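Local coordinates for microcin B17-processing protein McbD (Escherichia coli str. K-12 substr. MG1655, PDB 6GRH) that is needed to convert the inactive microcin B17 precursor peptide into the active antibiotic and belongs to the YcaO cyclodehydratase family, at residues Pro222-Leu227 / Asn249-Ala254. The protein carries 1 engineered substitution. Residues are numbered along the deposited sequence; the frame is centred on the assembly and turned at random.
Sequences PGHAVL and NSLKKA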
loop_
_atom_site.group_PDB
_atom_site.type_symbol
_atom_site.label_atom_id
_atom_site.label_comp_id
_atom_site.label_asym_id
_atom_site.label_seq_id
_atom_site.Cartn_x
_atom_site.Cartn_y
_atom_site.Cartn_z
ATOM N N PRO E 222 -32.725 19.314 41.516
ATOM C CA PRO E 222 -31.272 19.117 41.412
ATOM C C PRO E 222 -30.754 19.249 39.998
ATOM O O PRO E 222 -31.534 19.327 39.032
ATOM C CB PRO E 222 -31.085 17.679 41.893
ATOM C CG PRO E 222 -32.349 17.004 41.482
ATOM C CD PRO E 222 -33.422 18.030 41.740
ATOM N N GLY E 223 -29.436 19.239 39.865
ATOM C CA GLY E 223 -28.812 19.391 38.559
ATOM C C GLY E 223 -29.004 20.781 37.995
ATOM O O GLY E 223 -29.432 21.703 38.700
ATOM N N HIS E 224 -28.704 20.922 36.711
ATOM C CA HIS E 224 -28.629 22.223 36.065
ATOM C C HIS E 224 -29.054 22.110 34.612
ATOM O O HIS E 224 -28.455 21.339 33.850
ATOM C CB HIS E 224 -27.205 22.777 36.171
ATOM C CG HIS E 224 -26.749 22.978 37.584
ATOM N ND1 HIS E 224 -27.027 24.121 38.302
ATOM C CD2 HIS E 224 -26.086 22.157 38.430
ATOM C CE1 HIS E 224 -26.537 24.008 39.522
ATOM N NE2 HIS E 224 -25.963 22.823 39.632
ATOM N N ALA E 225 -30.103 22.843 34.243
ATOM C CA ALA E 225 -30.500 23.007 32.840
ATOM C C ALA E 225 -29.952 24.339 32.400
ATOM O O ALA E 225 -30.350 25.372 32.919
ATOM C CB ALA E 225 -32.002 22.990 32.699
ATOM N N VAL E 226 -29.010 24.326 31.478
ATOM C CA VAL E 226 -28.362 25.557 31.059
ATOM C C VAL E 226 -28.795 25.919 29.652
ATOM O O VAL E 226 -28.649 25.107 28.749
ATOM C CB VAL E 226 -26.833 25.439 31.168
ATOM C CG1 VAL E 226 -26.156 26.681 30.611
ATOM C CG2 VAL E 226 -26.442 25.256 32.637
ATOM N N LEU E 227 -29.318 27.137 29.489
ATOM C CA LEU E 227 -29.796 27.638 28.210
ATOM C C LEU E 227 -28.782 28.649 27.739
ATOM O O LEU E 227 -28.491 29.602 28.456
ATOM C CB LEU E 227 -31.152 28.338 28.377
ATOM C CG LEU E 227 -31.815 28.889 27.107
ATOM C CD1 LEU E 227 -32.195 27.795 26.147
ATOM C CD2 LEU E 227 -33.026 29.732 27.489
ATOM N N ASN E 249 -25.975 16.877 35.923
ATOM C CA ASN E 249 -25.735 17.059 37.366
ATOM C C ASN E 249 -24.724 18.158 37.640
ATOM O O ASN E 249 -24.872 18.933 38.574
ATOM C CB ASN E 249 -25.224 15.767 38.015
ATOM C CG ASN E 249 -26.308 14.738 38.197
ATOM O OD1 ASN E 249 -27.487 15.079 38.371
ATOM N ND2 ASN E 249 -25.920 13.457 38.171
ATOM N N SER E 250 -23.679 18.171 36.835
ATOM C CA SER E 250 -22.614 19.161 36.879
ATOM C C SER E 250 -23.014 20.408 36.093
ATOM O O SER E 250 -23.395 20.309 34.933
ATOM C CB SER E 250 -21.324 18.555 36.273
ATOM O OG SER E 250 -20.365 19.542 35.911
ATOM N N LEU E 251 -22.874 21.569 36.703
ATOM C CA LEU E 251 -23.099 22.847 36.035
ATOM C C LEU E 251 -22.157 23.016 34.855
ATOM O O LEU E 251 -22.592 23.393 33.750
ATOM C CB LEU E 251 -22.933 24.000 37.013
ATOM C CG LEU E 251 -22.999 25.428 36.466
ATOM C CD1 LEU E 251 -24.258 25.667 35.643
ATOM C CD2 LEU E 251 -22.893 26.413 37.625
ATOM N N LYS E 252 -20.877 22.704 35.067
ATOM C CA LYS E 252 -19.900 22.796 33.981
ATOM C C LYS E 252 -20.268 21.907 32.780
ATOM O O LYS E 252 -20.224 22.367 31.644
ATOM C CB LYS E 252 -18.503 22.449 34.478
ATOM C CG LYS E 252 -17.459 22.438 33.381
ATOM C CD LYS E 252 -16.140 21.898 33.910
ATOM C CE LYS E 252 -15.234 23.016 34.337
ATOM N NZ LYS E 252 -14.590 23.624 33.140
ATOM N N LYS E 253 -20.613 20.646 33.054
ATOM C CA LYS E 253 -21.004 19.703 32.040
ATOM C C LYS E 253 -22.220 20.214 31.290
ATOM O O LYS E 253 -22.241 20.174 30.075
ATOM C CB LYS E 253 -21.294 18.326 32.648
ATOM C CG LYS E 253 -21.781 17.317 31.627
ATOM C CD LYS E 253 -21.497 15.861 31.981
ATOM C CE LYS E 253 -22.085 14.957 30.887
ATOM N NZ LYS E 253 -21.722 13.514 31.051
ATOM N N ALA E 254 -23.228 20.713 32.015
ATOM C CA ALA E 254 -24.439 21.223 31.359
ATOM C C ALA E 254 -24.096 22.403 30.452
ATOM O O ALA E 254 -24.560 22.469 29.312
ATOM C CB ALA E 254 -25.496 21.613 32.387
#
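His224 and Val226 pack against Leu251 and Ala254 in a buried strand-to-helix contact within the YcaO family region, where the start of strand 224-231 meets the first turn of helix 251-275. The helix follows strand 241-248, the antiparallel neighbour of strand 224-231, after the two-residue link Asn249-Ser250 and packs on one face of the mixed sheet. His224 and Val226, two apart on the strand, point toward the helix, whereas Ala225 and Leu227 point away, and their side chains touch Ser173 and Tyr177 of helix 157-180. Leu251 CB sits over one face of the imidazole in a CH-pi contact, 4.0 Å from the centroid of the His224 ring and 13° off its normal. At the ring edge, His224 CD2 lies 3.4 Å from Asn249 O, which is in the ring plane. Two residues further along the strand, Val226 CG2, set anti to its carbonyl carbon, reaches Leu251 CD1 at 3.7 Å and Ala254 CB at 3.8 Å. Ala254 CB also comes to 3.3 Å from His224 O, a close carbon-oxygen contact that brings this methyl against the strand backbone. Ser250 is the N-cap: its OG accepts from Lys253 N at 3.1 Å with a nearly straight N-H...O angle of 172°, while Leu251 N is hydrogen-bonded to Glu319 OE2. No hydrogen bond joins the two segments. Their junction depends on apolar and CH-pi contacts; with ND1 hydrogen-bonded to Asp215 OD2 and NE2 to Ser323 OG, the buried imidazole can offer a face to Leu251 CB, and those two bonds probably fix its rotation.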